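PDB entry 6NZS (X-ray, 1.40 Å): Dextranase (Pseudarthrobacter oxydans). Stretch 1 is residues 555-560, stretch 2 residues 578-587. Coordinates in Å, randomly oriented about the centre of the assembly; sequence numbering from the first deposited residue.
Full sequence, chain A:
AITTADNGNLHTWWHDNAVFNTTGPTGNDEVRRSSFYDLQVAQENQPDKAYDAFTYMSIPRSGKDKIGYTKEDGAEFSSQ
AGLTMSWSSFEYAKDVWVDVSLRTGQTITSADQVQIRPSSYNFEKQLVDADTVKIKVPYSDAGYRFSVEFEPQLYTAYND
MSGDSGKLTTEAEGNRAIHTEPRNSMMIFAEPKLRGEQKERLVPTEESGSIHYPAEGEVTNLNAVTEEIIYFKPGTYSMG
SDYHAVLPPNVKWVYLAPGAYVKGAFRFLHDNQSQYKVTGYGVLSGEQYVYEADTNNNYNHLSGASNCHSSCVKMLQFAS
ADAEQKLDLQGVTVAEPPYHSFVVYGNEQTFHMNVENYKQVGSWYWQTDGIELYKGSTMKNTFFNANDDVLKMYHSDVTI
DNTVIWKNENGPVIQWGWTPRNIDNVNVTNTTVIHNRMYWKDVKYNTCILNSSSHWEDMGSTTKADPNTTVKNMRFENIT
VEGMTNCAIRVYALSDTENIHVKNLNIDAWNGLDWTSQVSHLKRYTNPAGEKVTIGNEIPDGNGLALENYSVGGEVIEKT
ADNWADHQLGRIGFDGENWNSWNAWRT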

# COMPACT_ATOMS: atom_id res chain seq x y z
N GLU A 555 -8.23 -25.45 -3.96
CA GLU A 555 -7.60 -26.75 -3.75
C GLU A 555 -6.32 -26.57 -2.95
O GLU A 555 -5.43 -25.82 -3.37
N VAL A 556 -6.20 -27.27 -1.83
CA VAL A 556 -5.02 -27.15 -0.98
C VAL A 556 -3.86 -27.92 -1.60
O VAL A 556 -4.00 -29.08 -2.01
N ILE A 557 -2.70 -27.27 -1.65
CA ILE A 557 -1.47 -27.85 -2.18
C ILE A 557 -0.83 -28.71 -1.10
O ILE A 557 -0.59 -28.26 0.02
N GLU A 558 -0.53 -29.97 -1.43
CA GLU A 558 0.03 -30.89 -0.45
C GLU A 558 1.20 -31.66 -1.05
O GLU A 558 1.10 -32.19 -2.16
N LYS A 559 2.30 -31.74 -0.29
CA LYS A 559 3.44 -32.55 -0.70
C LYS A 559 3.04 -33.99 -0.98
O LYS A 559 3.67 -34.66 -1.81
N THR A 560 2.00 -34.49 -0.31
CA THR A 560 1.55 -35.86 -0.47
C THR A 560 0.38 -36.02 -1.43
O THR A 560 -0.14 -37.13 -1.57
N ASN A 578 16.75 -28.68 -0.93
CA ASN A 578 16.00 -28.12 0.19
C ASN A 578 14.73 -28.90 0.50
O ASN A 578 13.90 -28.42 1.27
N TRP A 579 14.59 -30.11 -0.06
CA TRP A 579 13.39 -30.92 0.13
C TRP A 579 12.98 -31.00 1.60
O TRP A 579 11.81 -30.83 1.94
N ASN A 580 13.94 -31.27 2.49
CA ASN A 580 13.58 -31.45 3.88
C ASN A 580 13.44 -30.14 4.65
O ASN A 580 13.14 -30.17 5.85
N SER A 581 13.62 -29.01 3.98
CA SER A 581 13.49 -27.69 4.58
C SER A 581 12.14 -27.04 4.31
O SER A 581 11.96 -25.87 4.63
N TRP A 582 11.19 -27.76 3.70
CA TRP A 582 9.87 -27.19 3.50
C TRP A 582 8.81 -28.27 3.60
O TRP A 582 9.09 -29.47 3.48
N ASN A 583 7.57 -27.83 3.77
CA ASN A 583 6.42 -28.73 3.75
C ASN A 583 5.22 -27.94 3.24
O ASN A 583 5.15 -26.72 3.41
N ALA A 584 4.30 -28.65 2.60
CA ALA A 584 3.00 -28.11 2.22
C ALA A 584 1.97 -29.14 2.65
O ALA A 584 2.04 -30.29 2.21
N TRP A 585 1.04 -28.74 3.51
CA TRP A 585 0.08 -29.72 4.02
C TRP A 585 -1.24 -29.04 4.36
O TRP A 585 -1.31 -27.83 4.55
N ARG A 586 -2.28 -29.86 4.44
CA ARG A 586 -3.62 -29.43 4.80
C ARG A 586 -3.85 -29.72 6.27
O ARG A 586 -3.59 -30.84 6.73
N THR A 587 -4.33 -28.73 7.02
CA THR A 587 -4.65 -28.97 8.43
C THR A 587 -5.87 -29.87 8.52
O THR A 587 -7.00 -29.40 8.41

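This is a contact organised around one extended lysine, Lys 559, which lies against the faces of two tryptophans and is held at both ends by hydrogen bonds, while a thinner patch of mixed contacts continues toward Arg 586.

Lys 559 contributes more covered area than any other residue here, 161 Å² of its own surface, and its CA-to-CB bond points toward stretch 2. Its first torsion sits between wells at -122°, but chi2, chi3 and chi4 are all t, so beyond CB the chain runs straight to its ammonium. Lys 559 CE makes the CH-pi contacts: it lies 3.4 Å from the centroid of the six-membered ring of Trp 579 and 3.5 Å from that of Trp 582, over a face of each ring and within 10° of the normal. One methylene therefore serves two indoles. The charge follows the same path, with Lys 559 NZ 3.8 Å from the centroid of the Trp 579 five-membered ring and 4.3 Å from that of Trp 582, a cation-pi arrangement with both rings. The tryptophans reach these positions with different rotamers, chi1 t for Trp 579 and p for Trp 582; the CA-to-CB bond of each points sideways to stretch 1, and the side-chain ends come nearer.

Lys 559 NZ donates to Trp 579 O at 2.7 Å and to Trp 582 O at 2.8 Å, so the same two residues supply both the aromatic walls and the carbonyl acceptors. Partway along the chain, Lys 559 CD passes 3.6 Å from Asn 583 OD1, an oxygen that also accepts a weak hydrogen bond from Ala 584 N at 2.9 Å.

At the root of the lysine, the backbones also meet. Lys 559 N donates to Ala 584 O at 2.9 Å with a nearly straight angle of 169°. That carbonyl is shared: Glu 558 CA makes a CA-H...O contact with Ala 584 O at 3.4 Å, and water 1 donates to Ala 584 O at 3.0 Å while accepting from Thr 560 N at 3.1 Å, bridging the stretches beside the direct bond.

Ala 584 CB, toward stretch 1, lies 3.6 Å from Ile 557 O and 4.5 Å from Ile 557 CG2; Ile 557, with chi1 and chi2 both m, sends the end of its side chain away. Farther along, Val 556 (chi1 t) points inward and sets CG1 3.8 Å from Arg 586 CB. Glu 558, chi1 m and chi2 t, leaves sideways and brings CD to 3.8 Å from the same Arg 586 CB. Arg 586 itself points toward stretch 1 with chi1 to chi3 all t, so these two neighbours meet the base of a long, extended side chain. Trp 585, by contrast, points its CB away. The rule to read here is a long chain laid along two ring faces, with its ammonium hydrogen-bonded to two carbonyls at the tip.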

# COMPACT_ATOMS: atom_id res chain seq x y z
CB GLU A 555 -7.30 -27.42 -5.09
CG GLU A 555 -6.57 -28.75 -4.97
CD GLU A 555 -6.38 -29.45 -6.30
OE1 GLU A 555 -7.25 -29.35 -7.19
OE2 GLU A 555 -5.34 -30.13 -6.46
CB VAL A 556 -5.32 -27.63 0.45
CG1 VAL A 556 -4.04 -27.61 1.29
CG2 VAL A 556 -6.38 -26.77 1.08
CB ILE A 557 -0.52 -26.72 -2.62
CG1 ILE A 557 -1.23 -25.76 -3.58
CG2 ILE A 557 0.78 -27.28 -3.18
CD1 ILE A 557 -1.94 -26.44 -4.76
CB GLU A 558 -1.02 -31.88 0.05
CG GLU A 558 -2.27 -31.25 0.66
CD GLU A 558 -3.33 -32.28 1.02
OE1 GLU A 558 -3.05 -33.15 1.87
OE2 GLU A 558 -4.43 -32.23 0.44
CB LYS A 559 4.51 -32.51 0.39
CG LYS A 559 5.87 -32.01 -0.05
CD LYS A 559 6.84 -32.00 1.13
CE LYS A 559 8.22 -31.58 0.70
NZ LYS A 559 9.21 -31.71 1.83
CB THR A 560 1.17 -36.44 0.90
OG1 THR A 560 0.12 -35.66 1.48
CG2 THR A 560 2.37 -36.45 1.84
CB ASN A 578 15.68 -26.65 -0.08
CG ASN A 578 16.92 -25.82 -0.26
OD1 ASN A 578 17.94 -26.06 0.39
ND2 ASN A 578 16.87 -24.84 -1.16
CB TRP A 579 13.61 -32.32 -0.44
CG TRP A 579 12.44 -33.23 -0.25
CD1 TRP A 579 12.31 -34.23 0.67
CD2 TRP A 579 11.22 -33.23 -1.00
NE1 TRP A 579 11.09 -34.85 0.54
CE2 TRP A 579 10.40 -34.26 -0.49
CE3 TRP A 579 10.74 -32.46 -2.07
CZ2 TRP A 579 9.14 -34.53 -1.00
CZ3 TRP A 579 9.49 -32.74 -2.57
CH2 TRP A 579 8.70 -33.76 -2.04
CB ASN A 580 14.55 -32.41 4.57
CG ASN A 580 14.32 -33.84 4.15
OD1 ASN A 580 13.18 -34.28 4.07
ND2 ASN A 580 15.39 -34.55 3.86
CB SER A 581 14.62 -26.78 4.12
OG SER A 581 15.85 -27.17 4.71
CB TRP A 582 9.74 -26.43 2.17
CG TRP A 582 9.81 -27.28 0.93
CD1 TRP A 582 10.94 -27.70 0.31
CD2 TRP A 582 8.71 -27.77 0.14
NE1 TRP A 582 10.63 -28.44 -0.81
CE2 TRP A 582 9.26 -28.50 -0.94
CE3 TRP A 582 7.32 -27.67 0.24
CZ2 TRP A 582 8.47 -29.12 -1.90
CZ3 TRP A 582 6.53 -28.29 -0.73
CH2 TRP A 582 7.12 -29.01 -1.78
CB ASN A 583 6.14 -29.31 5.14
CG ASN A 583 5.23 -30.53 5.09
OD1 ASN A 583 4.95 -31.08 4.03
ND2 ASN A 583 4.76 -30.95 6.26
CB ALA A 584 2.91 -27.85 0.71
CB TRP A 585 0.65 -30.49 5.23
CG TRP A 585 0.61 -29.75 6.55
CD1 TRP A 585 -0.32 -29.90 7.54
CD2 TRP A 585 1.54 -28.76 7.01
NE1 TRP A 585 -0.02 -29.06 8.59
CE2 TRP A 585 1.12 -28.36 8.30
CE3 TRP A 585 2.69 -28.19 6.47
CZ2 TRP A 585 1.80 -27.41 9.05
CZ3 TRP A 585 3.38 -27.24 7.22
CH2 TRP A 585 2.93 -26.86 8.50
CB ARG A 586 -4.63 -30.21 3.97
CG ARG A 586 -6.05 -29.70 4.03
CD ARG A 586 -6.97 -30.68 3.30
NE ARG A 586 -8.38 -30.34 3.45
CZ ARG A 586 -9.33 -30.69 2.59
NH1 ARG A 586 -9.02 -31.41 1.51
NH2 ARG A 586 -10.59 -30.34 2.80
CB THR A 587 -4.95 -27.68 9.21
OG1 THR A 587 -4.14 -26.60 8.74
CG2 THR A 587 -4.67 -27.90 10.69
O HOH W 1 1.30 -33.23 2.48